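PDB 4AZS: methyltransferase WBDD from Escherichia coli, which combines kinase and methyltransferase activities in one chain and regulates the chain length of the O antigen in Escherichia coli O9a. Local coordinates for residues Ala441-Pro446 against Trp478-Glu483; Gln401-Phe406 against Val453-Leu458; Ile147-Gly152 against Pro180-Val185; Ser186-Asp189 against Glu193-Glu196. One frame throughout, in Å; residues are numbered along the deposited sequence.

Overall arrangement
The four contacts lie in two separate regions of a bifunctional chain. Interactions 1 and 2 are buried helix contacts with centres about 10 Å apart; their segments alternate along the sequence, and Phe404 of helix 397-410 packs on Val442 and Ile480 of interaction 1. Interactions 3 and 4, centres about 11 Å apart, share the connection between strands 169-173 and 200-207 of the methyltransferase part, and meet where His149 ND1 and Ser186 OG probably hydrogen-bond. In the buried pair, isoleucine and leucine methyl groups meet aromatic rings. Interaction 3 is a surface contact in which a CH-pi touch sits on a histidine ring, whereas interaction 4, partly buried, sets proline and leucine carbons beside carboxylates with partners of their own.

Interaction 1: Ala441-Pro446 against Trp478-Glu483; sequences AVWQEP and WIIAQE
Trp443 packs against Ile479 and Ile480 in a buried contact of hydrocarbon against indole, between helix 435-443 and helix 475-485, near the end of the modelled chain. The backbones stay well apart, with 11.1 Å between Trp443 CA and Ile479 CA, and the indole bridges the gap. Its six-membered ring does most of the work: Trp443 CH2 lies 3.7 Å from Ile479 CD1, and Ile479 CG2 approaches the same carbon at 4.2 Å. At the pyrrole end, Ile480 CD1 stands 3.8 Å from Trp443 NE1. Both CD1 methyl groups come at the ring obliquely, and neighbouring isoleucines thus share the length of one indole. Such helix-on-helix packing is consistent with the mainly helical C-terminal lobe of protein kinases, here extended by helices late in the sequence. In each isoleucine CG1 sits beside the backbone N and trans to the carbonyl carbon (chi1 -68° in Ile479), which sets CG1, and through it CD1, on the tryptophan side. Trp443 NE1 is buried with no polar partner in the model. The indole also meets Trp450 edge-to-face and the ring of Trp478 of a second subunit, while Trp478 of this chain reaches Trp443 of a third.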
loop_
_atom_site.group_PDB
_atom_site.type_symbol
_atom_site.label_atom_id
_atom_site.label_comp_id
_atom_site.label_asym_id
_atom_site.label_seq_id
_atom_site.Cartn_x
_atom_site.Cartn_y
_atom_site.Cartn_z
ATOM N N ALA A 441 67.922 -28.172 -30.756
ATOM C CA ALA A 441 69.316 -28.296 -30.314
ATOM C C ALA A 441 69.395 -28.115 -28.833
ATOM O O ALA A 441 70.163 -28.770 -28.171
ATOM C CB ALA A 441 70.238 -27.300 -31.016
ATOM N N VAL A 442 68.587 -27.229 -28.287
ATOM C CA VAL A 442 68.692 -26.966 -26.880
ATOM C C VAL A 442 68.262 -28.193 -26.132
ATOM O O VAL A 442 68.886 -28.569 -25.117
ATOM C CB VAL A 442 67.814 -25.801 -26.417
ATOM C CG1 VAL A 442 67.837 -25.706 -24.899
ATOM C CG2 VAL A 442 68.266 -24.506 -27.039
ATOM N N TRP A 443 67.195 -28.814 -26.621
ATOM C CA TRP A 443 66.653 -29.999 -25.987
ATOM C C TRP A 443 67.578 -31.175 -25.997
ATOM O O TRP A 443 67.445 -32.017 -25.159
ATOM C CB TRP A 443 65.284 -30.382 -26.563
ATOM C CG TRP A 443 64.176 -29.718 -25.786
ATOM C CD1 TRP A 443 63.787 -28.374 -25.842
ATOM C CD2 TRP A 443 63.310 -30.318 -24.761
ATOM N NE1 TRP A 443 62.756 -28.113 -24.970
ATOM C CE2 TRP A 443 62.414 -29.236 -24.293
ATOM C CE3 TRP A 443 63.180 -31.584 -24.217
ATOM C CZ2 TRP A 443 61.455 -29.446 -23.321
ATOM C CZ3 TRP A 443 62.203 -31.782 -23.239
ATOM C CH2 TRP A 443 61.359 -30.737 -22.810
ATOM N N GLN A 444 68.545 -31.224 -26.906
ATOM C CA GLN A 444 69.504 -32.333 -26.934
ATOM C C GLN A 444 70.644 -32.125 -25.941
ATOM O O GLN A 444 71.504 -32.973 -25.835
ATOM C CB GLN A 444 70.123 -32.476 -28.318
ATOM C CG GLN A 444 69.114 -32.764 -29.405
ATOM C CD GLN A 444 68.147 -33.837 -28.977
ATOM O OE1 GLN A 444 68.556 -34.939 -28.600
ATOM N NE2 GLN A 444 66.874 -33.499 -28.951
ATOM N N GLU A 445 70.681 -30.967 -25.289
ATOM C CA GLU A 445 71.730 -30.650 -24.337
ATOM C C GLU A 445 71.443 -31.235 -22.960
ATOM O O GLU A 445 70.328 -31.147 -22.462
ATOM C CB GLU A 445 71.842 -29.143 -24.137
ATOM C CG GLU A 445 72.348 -28.405 -25.350
ATOM C CD GLU A 445 73.810 -28.541 -25.563
ATOM O OE1 GLU A 445 74.517 -29.056 -24.668
ATOM O OE2 GLU A 445 74.280 -28.029 -26.599
ATOM N N PRO A 446 72.475 -31.755 -22.298
ATOM C CA PRO A 446 72.243 -32.114 -20.900
ATOM C C PRO A 446 71.779 -30.891 -20.165
ATOM O O PRO A 446 72.202 -29.775 -20.482
ATOM C CB PRO A 446 73.593 -32.528 -20.373
ATOM C CG PRO A 446 74.599 -32.218 -21.448
ATOM C CD PRO A 446 73.872 -31.917 -22.735
ATOM N N TRP A 478 55.822 -30.946 -28.559
ATOM C CA TRP A 478 54.540 -31.210 -27.915
ATOM C C TRP A 478 54.488 -30.761 -26.483
ATOM O O TRP A 478 53.433 -30.396 -25.985
ATOM C CB TRP A 478 54.157 -32.678 -28.083
ATOM C CG TRP A 478 53.896 -33.010 -29.534
ATOM C CD1 TRP A 478 54.448 -34.045 -30.288
ATOM C CD2 TRP A 478 53.033 -32.267 -30.483
ATOM N NE1 TRP A 478 53.991 -34.013 -31.580
ATOM C CE2 TRP A 478 53.139 -32.969 -31.764
ATOM C CE3 TRP A 478 52.205 -31.136 -30.397
ATOM C CZ2 TRP A 478 52.439 -32.544 -32.891
ATOM C CZ3 TRP A 478 51.510 -30.720 -31.539
ATOM C CH2 TRP A 478 51.624 -31.408 -32.751
ATOM N N ILE A 479 55.635 -30.732 -25.826
ATOM C CA ILE A 479 55.710 -30.337 -24.430
ATOM C C ILE A 479 55.541 -28.834 -24.255
ATOM O O ILE A 479 54.894 -28.377 -23.312
ATOM C CB ILE A 479 57.047 -30.763 -23.830
ATOM C CG1 ILE A 479 57.101 -32.297 -23.756
ATOM C CG2 ILE A 479 57.241 -30.122 -22.461
ATOM C CD1 ILE A 479 58.508 -32.833 -23.771
ATOM N N ILE A 480 56.122 -28.071 -25.169
ATOM C CA ILE A 480 55.986 -26.626 -25.152
ATOM C C ILE A 480 54.614 -26.218 -25.671
ATOM O O ILE A 480 54.035 -25.269 -25.168
ATOM C CB ILE A 480 57.123 -25.963 -25.946
ATOM C CG1 ILE A 480 58.414 -26.043 -25.129
ATOM C CG2 ILE A 480 56.828 -24.515 -26.263
ATOM C CD1 ILE A 480 59.638 -26.171 -25.995
ATOM N N ALA A 481 54.085 -26.933 -26.661
ATOM C CA ALA A 481 52.734 -26.643 -27.146
ATOM C C ALA A 481 51.718 -26.849 -26.042
ATOM O O ALA A 481 50.766 -26.074 -25.935
ATOM C CB ALA A 481 52.379 -27.491 -28.356
ATOM N N GLN A 482 51.911 -27.890 -25.230
ATOM C CA GLN A 482 51.085 -28.095 -24.040
ATOM C C GLN A 482 51.387 -27.067 -22.937
ATOM O O GLN A 482 50.473 -26.562 -22.272
ATOM C CB GLN A 482 51.237 -29.509 -23.514
ATOM C CG GLN A 482 50.649 -30.534 -24.452
ATOM C CD GLN A 482 50.939 -31.950 -24.015
ATOM O OE1 GLN A 482 51.593 -32.712 -24.719
ATOM N NE2 GLN A 482 50.453 -32.309 -22.846
ATOM N N GLU A 483 52.665 -26.757 -22.752
ATOM C CA GLU A 483 53.068 -25.646 -21.887
ATOM C C GLU A 483 52.451 -24.320 -22.332
ATOM O O GLU A 483 52.014 -23.545 -21.501
ATOM C CB GLU A 483 54.573 -25.479 -21.926
ATOM C CG GLU A 483 55.349 -26.548 -21.197
ATOM C CD GLU A 483 55.825 -26.097 -19.844
ATOM O OE1 GLU A 483 55.287 -25.100 -19.315
ATOM O OE2 GLU A 483 56.743 -26.752 -19.308
#

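Interaction 2: Gln401-Phe406 against Val453-Leu458; sequences QSFFVF and VLLLAL. Unlike the reference sequence in segment 453-458: Val453 (reference Ala).
Leu455 contributes the most surface to this contact, and its two methyl groups divide the work between two phenylalanines of helix 397-410. Leu455 CD2 turns to one ring, lying 3.8 Å from Phe403 CD2 and 4.2 Å from Phe403 CG. Leu455 CD1 turns to the other, 3.8 Å from Phe404 CE1 and 4.0 Å from Phe404 CZ. Both approaches are oblique, so the leucine fork enters between adjacent aromatic side chains without lying flat on either. The backbones are 9.5 Å apart at their nearest alpha carbons, Phe403 CA and Leu455 CA. Neighbouring positions on a helix already diverge, and the first torsions differ too: CG of Phe403 is trans to its own N (chi1 -168°), whereas that of Phe404 lies beside N (chi1 -65°). The two rings end up apart, with room for the leucine fork. The pairing joins helix 397-410 of the kinase domain to helix 452-460, and both also pack on helix 341-357 in what is probably the helical lobe of the kinase fold. The two rings have further neighbours. Phe406, one turn on, places CD2 3.7 Å above the plane of the Phe403 ring, offset toward its rim, and Gln401 OE1 lies in plane at the edge of the Phe404 ring. Leu349 and Leu352 of helix 341-357 also pack on Phe403. Phe404 leans instead on Val442 of helix 435-443 and Ile480 of helix 475-485, while the backbone oxygen of Leu455 accepts a hydrogen bond from Trp438 NE1.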
loop_
_atom_site.group_PDB
_atom_site.type_symbol
_atom_site.label_atom_id
_atom_site.label_comp_id
_atom_site.label_asym_id
_atom_site.label_seq_id
_atom_site.Cartn_x
_atom_site.Cartn_y
_atom_site.Cartn_z
ATOM N N GLN A 401 62.975 -22.869 -19.974
ATOM C CA GLN A 401 61.777 -23.573 -20.450
ATOM C C GLN A 401 60.670 -22.578 -20.779
ATOM O O GLN A 401 60.111 -22.607 -21.881
ATOM C CB GLN A 401 61.271 -24.605 -19.417
ATOM C CG GLN A 401 60.006 -25.370 -19.834
ATOM C CD GLN A 401 60.265 -26.580 -20.739
ATOM O OE1 GLN A 401 61.264 -26.640 -21.450
ATOM N NE2 GLN A 401 59.351 -27.554 -20.707
ATOM N N SER A 402 60.356 -21.701 -19.833
ATOM C CA SER A 402 59.378 -20.639 -20.105
ATOM C C SER A 402 59.795 -19.793 -21.305
ATOM O O SER A 402 58.959 -19.375 -22.106
ATOM C CB SER A 402 59.230 -19.716 -18.916
ATOM O OG SER A 402 60.482 -19.143 -18.717
ATOM N N PHE A 403 61.088 -19.548 -21.454
ATOM C CA PHE A 403 61.486 -18.711 -22.547
ATOM C C PHE A 403 61.067 -19.359 -23.876
ATOM O O PHE A 403 60.886 -18.671 -24.889
ATOM C CB PHE A 403 62.979 -18.412 -22.519
ATOM C CG PHE A 403 63.362 -17.318 -23.467
ATOM C CD1 PHE A 403 63.246 -15.981 -23.089
ATOM C CD2 PHE A 403 63.743 -17.610 -24.751
ATOM C CE1 PHE A 403 63.549 -14.967 -23.963
ATOM C CE2 PHE A 403 64.054 -16.588 -25.638
ATOM C CZ PHE A 403 63.945 -15.261 -25.245
ATOM N N PHE A 404 60.893 -20.683 -23.874
ATOM C CA PHE A 404 60.434 -21.361 -25.079
ATOM C C PHE A 404 58.976 -21.069 -25.337
ATOM O O PHE A 404 58.545 -20.982 -26.487
ATOM C CB PHE A 404 60.626 -22.872 -24.967
ATOM C CG PHE A 404 62.054 -23.284 -24.874
ATOM C CD1 PHE A 404 62.984 -22.800 -25.792
ATOM C CD2 PHE A 404 62.463 -24.182 -23.903
ATOM C CE1 PHE A 404 64.305 -23.190 -25.731
ATOM C CE2 PHE A 404 63.786 -24.585 -23.836
ATOM C CZ PHE A 404 64.707 -24.073 -24.741
ATOM N N VAL A 405 58.225 -20.941 -24.258
ATOM C CA VAL A 405 56.824 -20.614 -24.353
ATOM C C VAL A 405 56.680 -19.190 -24.895
ATOM O O VAL A 405 56.034 -18.980 -25.935
ATOM C CB VAL A 405 56.117 -20.787 -22.999
ATOM C CG1 VAL A 405 54.667 -20.359 -23.114
ATOM C CG2 VAL A 405 56.200 -22.240 -22.544
ATOM N N PHE A 406 57.291 -18.229 -24.203
ATOM C CA PHE A 406 57.474 -16.873 -24.741
ATOM C C PHE A 406 57.706 -16.943 -26.248
ATOM O O PHE A 406 56.995 -16.292 -27.028
ATOM C CB PHE A 406 58.658 -16.151 -24.063
ATOM C CG PHE A 406 58.917 -14.753 -24.587
ATOM C CD1 PHE A 406 58.037 -13.720 -24.321
ATOM C CD2 PHE A 406 60.056 -14.461 -25.304
ATOM C CE1 PHE A 406 58.274 -12.439 -24.771
ATOM C CE2 PHE A 406 60.304 -13.170 -25.756
ATOM C CZ PHE A 406 59.408 -12.157 -25.490
ATOM N N VAL A 453 73.327 -17.951 -21.760
ATOM C CA VAL A 453 74.496 -17.892 -22.616
ATOM C C VAL A 453 74.413 -18.934 -23.718
ATOM O O VAL A 453 74.680 -18.643 -24.896
ATOM C CB VAL A 453 75.761 -18.090 -21.795
ATOM C CG1 VAL A 453 76.957 -18.313 -22.708
ATOM C CG2 VAL A 453 75.982 -16.850 -20.921
ATOM N N LEU A 454 73.958 -20.132 -23.351
ATOM C CA LEU A 454 73.798 -21.222 -24.345
ATOM C C LEU A 454 72.656 -20.943 -25.299
ATOM O O LEU A 454 72.758 -21.165 -26.517
ATOM C CB LEU A 454 73.582 -22.584 -23.644
ATOM C CG LEU A 454 73.516 -23.812 -24.597
ATOM C CD1 LEU A 454 74.678 -24.794 -24.421
ATOM C CD2 LEU A 454 72.224 -24.492 -24.244
ATOM N N LEU A 455 71.553 -20.492 -24.738
ATOM C CA LEU A 455 70.383 -20.146 -25.531
ATOM C C LEU A 455 70.740 -19.107 -26.583
ATOM O O LEU A 455 70.339 -19.236 -27.756
ATOM C CB LEU A 455 69.293 -19.599 -24.616
ATOM C CG LEU A 455 67.829 -19.867 -24.908
ATOM C CD1 LEU A 455 67.599 -21.326 -25.152
ATOM C CD2 LEU A 455 66.956 -19.447 -23.740
ATOM N N LEU A 456 71.498 -18.085 -26.171
ATOM C CA LEU A 456 71.912 -17.034 -27.093
ATOM C C LEU A 456 72.863 -17.582 -28.149
ATOM O O LEU A 456 72.702 -17.319 -29.334
ATOM C CB LEU A 456 72.555 -15.863 -26.338
ATOM C CG LEU A 456 73.249 -14.863 -27.265
ATOM C CD1 LEU A 456 72.243 -14.185 -28.192
ATOM C CD2 LEU A 456 74.032 -13.828 -26.484
ATOM N N ALA A 457 73.871 -18.343 -27.752
ATOM C CA ALA A 457 74.845 -18.845 -28.735
ATOM C C ALA A 457 74.159 -19.732 -29.776
ATOM O O ALA A 457 74.434 -19.628 -30.976
ATOM C CB ALA A 457 75.995 -19.579 -28.053
ATOM N N LEU A 458 73.226 -20.569 -29.337
ATOM C CA LEU A 458 72.578 -21.443 -30.287
ATOM C C LEU A 458 71.654 -20.595 -31.176
ATOM O O LEU A 458 71.532 -20.865 -32.374
ATOM C CB LEU A 458 71.848 -22.595 -29.602
ATOM C CG LEU A 458 72.722 -23.719 -29.059
ATOM C CD1 LEU A 458 71.914 -24.707 -28.241
ATOM C CD2 LEU A 458 73.432 -24.461 -30.167
#

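Interaction 3: Ile147-Gly152 against Pro180-Val185; sequences IVHLHG and PFYWGV. Unlike the reference sequence in segment 180-185: Phe181 (reference Leu).
The imidazole of His149 carries Trp183 CB over the centre of one face, a CH-pi contact in which the carbon stands 4.1 Å from the ring centroid and only 12° off the ring normal. The second touch is oblique: Tyr182 CE2 comes within 4.1 Å of His149 NE2. Within 180-185, Trp183 CD1 lies 3.9 Å above the Tyr182 ring, toward its rim, and the CB of Phe181 lies 3.5 Å above the Trp183 ring, also offset. Although the CB of Trp183 faces the histidine, its indole leads away, because CG is wedged between the backbone N and the carbonyl carbon (chi1 53°); it meets the ring of His145 instead. The rotation of His149 is probably fixed by a hydrogen bond between His149 ND1 and Ser186 OG, just past the segment. A sulfate ion lies about 3 Å from the Tyr182 side chain, and Tyr182 packs on its counterpart in a neighbouring subunit. S-adenosylmethionine is about 9 Å from the side chain of Trp183. Helix 144-151 follows strand 137-141 of the central sheet and ends at His151; Gly152, with positive phi (93°), follows as N-cap of helix 153-166. The aromatic segment lies in the connection between strands 169-173 and 200-207, packed beside helix 144-151.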
loop_
_atom_site.group_PDB
_atom_site.type_symbol
_atom_site.label_atom_id
_atom_site.label_comp_id
_atom_site.label_asym_id
_atom_site.label_seq_id
_atom_site.Cartn_x
_atom_site.Cartn_y
_atom_site.Cartn_z
ATOM N N ILE A 147 27.289 15.434 1.792
ATOM C CA ILE A 147 26.768 15.438 0.414
ATOM C C ILE A 147 26.427 13.984 0.008
ATOM O O ILE A 147 25.431 13.720 -0.682
ATOM C CB ILE A 147 27.781 16.114 -0.532
ATOM C CG1 ILE A 147 28.043 17.534 -0.052
ATOM C CG2 ILE A 147 27.297 16.190 -1.968
ATOM C CD1 ILE A 147 29.217 18.223 -0.705
ATOM N N VAL A 148 27.216 13.028 0.503
ATOM C CA VAL A 148 26.941 11.590 0.301
ATOM C C VAL A 148 25.593 11.199 0.899
ATOM O O VAL A 148 24.760 10.483 0.260
ATOM C CB VAL A 148 28.036 10.704 0.950
ATOM C CG1 VAL A 148 27.684 9.221 0.890
ATOM C CG2 VAL A 148 29.408 10.957 0.303
ATOM N N HIS A 149 25.417 11.641 2.148
ATOM C CA HIS A 149 24.216 11.382 2.919
ATOM C C HIS A 149 22.975 11.926 2.242
ATOM O O HIS A 149 21.949 11.275 2.254
ATOM C CB HIS A 149 24.357 11.918 4.351
ATOM C CG HIS A 149 23.304 11.375 5.314
ATOM N ND1 HIS A 149 23.089 10.049 5.490
ATOM C CD2 HIS A 149 22.403 12.031 6.165
ATOM C CE1 HIS A 149 22.103 9.867 6.401
ATOM N NE2 HIS A 149 21.692 11.076 6.817
ATOM N N LEU A 150 23.049 13.100 1.622
ATOM C CA LEU A 150 21.868 13.655 0.947
ATOM C C LEU A 150 21.752 13.290 -0.548
ATOM O O LEU A 150 20.637 13.181 -1.058
ATOM C CB LEU A 150 21.798 15.185 1.083
ATOM C CG LEU A 150 22.054 15.861 2.444
ATOM C CD1 LEU A 150 22.041 17.378 2.243
ATOM C CD2 LEU A 150 21.093 15.436 3.567
ATOM N N HIS A 151 22.873 13.143 -1.259
ATOM C CA HIS A 151 22.806 12.932 -2.709
ATOM C C HIS A 151 23.326 11.620 -3.233
ATOM O O HIS A 151 23.139 11.317 -4.432
ATOM C CB HIS A 151 23.521 14.063 -3.425
ATOM C CG HIS A 151 23.003 15.422 -3.075
ATOM N ND1 HIS A 151 21.902 15.937 -3.641
ATOM C CD2 HIS A 151 23.478 16.386 -2.182
ATOM C CE1 HIS A 151 21.668 17.169 -3.134
ATOM N NE2 HIS A 151 22.636 17.444 -2.244
ATOM N N GLY A 152 23.977 10.815 -2.387
ATOM C CA GLY A 152 24.470 9.512 -2.829
ATOM C C GLY A 152 25.912 9.577 -3.311
ATOM O O GLY A 152 26.461 10.670 -3.564
ATOM N N PRO A 180 30.887 5.643 14.566
ATOM C CA PRO A 180 29.800 4.880 15.187
ATOM C C PRO A 180 28.363 5.491 14.975
ATOM O O PRO A 180 27.385 4.934 15.472
ATOM C CB PRO A 180 30.197 4.911 16.685
ATOM C CG PRO A 180 30.855 6.263 16.825
ATOM C CD PRO A 180 31.657 6.428 15.553
ATOM N N PHE A 181 28.238 6.600 14.248
ATOM C CA PHE A 181 26.951 7.297 14.133
ATOM C C PHE A 181 26.021 6.787 13.023
ATOM O O PHE A 181 26.452 6.101 12.087
ATOM C CB PHE A 181 27.162 8.809 14.000
ATOM C CG PHE A 181 28.124 9.353 15.014
ATOM C CD1 PHE A 181 27.736 9.519 16.327
ATOM C CD2 PHE A 181 29.430 9.579 14.681
ATOM C CE1 PHE A 181 28.627 9.963 17.294
ATOM C CE2 PHE A 181 30.333 10.064 15.633
ATOM C CZ PHE A 181 29.919 10.267 16.929
ATOM N N TYR A 182 24.730 7.127 13.148
ATOM C CA TYR A 182 23.709 6.646 12.208
ATOM C C TYR A 182 24.066 6.985 10.742
ATOM O O TYR A 182 23.815 6.191 9.877
ATOM C CB TYR A 182 22.329 7.191 12.549
ATOM C CG TYR A 182 22.257 8.642 12.306
ATOM C CD1 TYR A 182 22.815 9.540 13.182
ATOM C CD2 TYR A 182 21.705 9.130 11.124
ATOM C CE1 TYR A 182 22.782 10.906 12.949
ATOM C CE2 TYR A 182 21.706 10.490 10.858
ATOM C CZ TYR A 182 22.231 11.364 11.782
ATOM O OH TYR A 182 22.212 12.696 11.549
ATOM N N TRP A 183 24.685 8.122 10.477
ATOM C CA TRP A 183 25.006 8.494 9.061
ATOM C C TRP A 183 26.147 7.679 8.477
ATOM O O TRP A 183 26.326 7.634 7.276
ATOM C CB TRP A 183 25.328 9.981 8.912
ATOM C CG TRP A 183 26.400 10.460 9.853
ATOM C CD1 TRP A 183 26.220 11.194 11.018
ATOM C CD2 TRP A 183 27.863 10.271 9.743
ATOM N NE1 TRP A 183 27.391 11.412 11.619
ATOM C CE2 TRP A 183 28.423 10.883 10.900
ATOM C CE3 TRP A 183 28.712 9.671 8.811
ATOM C CZ2 TRP A 183 29.803 10.953 11.106
ATOM C CZ3 TRP A 183 30.079 9.657 9.064
ATOM C CH2 TRP A 183 30.609 10.301 10.184
ATOM N N GLY A 184 26.904 6.982 9.316
ATOM C CA GLY A 184 27.928 6.075 8.824
ATOM C C GLY A 184 27.380 5.006 7.909
ATOM O O GLY A 184 28.086 4.503 7.033
ATOM N N VAL A 185 26.110 4.661 8.111
ATOM C CA VAL A 185 25.492 3.596 7.370
ATOM C C VAL A 185 25.358 3.953 5.868
ATOM O O VAL A 185 25.275 3.079 5.059
ATOM C CB VAL A 185 24.130 3.263 7.998
ATOM C CG1 VAL A 185 23.305 2.385 7.075
ATOM C CG2 VAL A 185 24.351 2.586 9.355
#

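Interaction 4: Ser186-Asp189 against Glu193-Glu196; sequences SQPD and ELIE
Glu193 extends along Pro188 toward Asp189, starting with Glu193 CB at 4.2 Å from Pro188 CB. The chain then runs on extended (chi2 172°), carrying Glu193 CD to within 3.9 Å of Pro188 CB and Glu193 OE1 to 3.7 Å from that same carbon. The other oxygen goes further, with Glu193 OE2 3.2 Å from Asp189 CB. OE2 is gripped by two hydrogen bonds, to the backbone N of Asp190 and to His273 NE2, which together fix the rotation of the carboxylate. Leu194 supplies the apolar part of the contact: Leu194 CG lies 4.1 Å from Pro188 CG, the leucine crossing the proline ring at about a right angle and resting as well on Ile153 and Val156 of helix 153-166. The Asp189 carboxylate is directed elsewhere, into a salt bridge with Lys177. Asp189 OD2 remains 5.1 Å from Glu193 OE2, and the separate partners, Lys177 and His273, probably offset the like charges. Both segments belong to the irregular connection between strands 169-173 and 200-207, the crossing from the fifth to the sixth strand in the 3-2-1-4-5-7-6 sheet of a class I, Rossmann-like methyltransferase.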
loop_
_atom_site.group_PDB
_atom_site.type_symbol
_atom_site.label_atom_id
_atom_site.label_comp_id
_atom_site.label_asym_id
_atom_site.label_seq_id
_atom_site.Cartn_x
_atom_site.Cartn_y
_atom_site.Cartn_z
ATOM N N SER A 186 25.355 5.229 5.520
ATOM C CA SER A 186 25.201 5.678 4.136
ATOM C C SER A 186 26.541 5.840 3.425
ATOM O O SER A 186 26.600 6.144 2.235
ATOM C CB SER A 186 24.539 7.057 4.127
ATOM O OG SER A 186 23.270 6.975 4.721
ATOM N N GLN A 187 27.625 5.679 4.164
ATOM C CA GLN A 187 28.928 5.886 3.600
ATOM C C GLN A 187 29.301 4.704 2.758
ATOM O O GLN A 187 28.808 3.609 2.972
ATOM C CB GLN A 187 29.957 6.079 4.696
ATOM C CG GLN A 187 29.768 7.362 5.473
ATOM C CD GLN A 187 30.067 8.554 4.623
ATOM O OE1 GLN A 187 29.193 9.336 4.325
ATOM N NE2 GLN A 187 31.305 8.678 4.202
ATOM N N PRO A 188 30.193 4.925 1.786
ATOM C CA PRO A 188 30.710 3.804 1.051
ATOM C C PRO A 188 31.479 2.898 1.964
ATOM O O PRO A 188 31.920 3.313 3.034
ATOM C CB PRO A 188 31.692 4.433 0.077
ATOM C CG PRO A 188 32.016 5.792 0.646
ATOM C CD PRO A 188 30.748 6.212 1.310
ATOM N N ASP A 189 31.677 1.691 1.486
ATOM C CA ASP A 189 32.442 0.697 2.177
ATOM C C ASP A 189 33.840 1.187 2.537
ATOM O O ASP A 189 34.378 0.865 3.575
ATOM C CB ASP A 189 32.553 -0.532 1.278
ATOM C CG ASP A 189 32.582 -1.808 2.071
ATOM O OD1 ASP A 189 33.042 -1.755 3.244
ATOM O OD2 ASP A 189 32.137 -2.850 1.533
ATOM N N GLU A 193 36.548 4.775 -2.504
ATOM C CA GLU A 193 35.540 4.721 -3.582
ATOM C C GLU A 193 35.081 6.089 -4.067
ATOM O O GLU A 193 34.520 6.211 -5.162
ATOM C CB GLU A 193 34.308 3.987 -3.120
ATOM C CG GLU A 193 34.521 2.495 -2.977
ATOM C CD GLU A 193 33.313 1.833 -2.311
ATOM O OE1 GLU A 193 32.152 2.104 -2.736
ATOM O OE2 GLU A 193 33.529 1.087 -1.333
ATOM N N LEU A 194 35.264 7.122 -3.254
ATOM C CA LEU A 194 34.872 8.441 -3.701
ATOM C C LEU A 194 35.948 9.062 -4.605
ATOM O O LEU A 194 35.692 10.106 -5.238
ATOM C CB LEU A 194 34.660 9.366 -2.487
ATOM C CG LEU A 194 33.597 8.950 -1.471
ATOM C CD1 LEU A 194 33.531 9.900 -0.277
ATOM C CD2 LEU A 194 32.265 8.896 -2.181
ATOM N N ILE A 195 37.168 8.504 -4.601
ATOM C CA ILE A 195 38.290 9.162 -5.285
ATOM C C ILE A 195 39.075 8.339 -6.285
ATOM O O ILE A 195 39.893 8.878 -6.971
ATOM C CB ILE A 195 39.310 9.775 -4.284
ATOM C CG1 ILE A 195 39.797 8.756 -3.290
ATOM C CG2 ILE A 195 38.705 10.980 -3.564
ATOM C CD1 ILE A 195 40.959 9.236 -2.466
ATOM N N GLU A 196 38.858 7.030 -6.322
ATOM C CA GLU A 196 39.687 6.127 -7.085
ATOM C C GLU A 196 39.471 6.334 -8.605
ATOM O O GLU A 196 40.309 5.968 -9.378
ATOM C CB GLU A 196 39.401 4.681 -6.684
ATOM C CG GLU A 196 38.100 4.143 -7.245
ATOM C CD GLU A 196 37.647 2.863 -6.546
ATOM O OE1 GLU A 196 38.409 2.346 -5.694
ATOM O OE2 GLU A 196 36.520 2.381 -6.839
#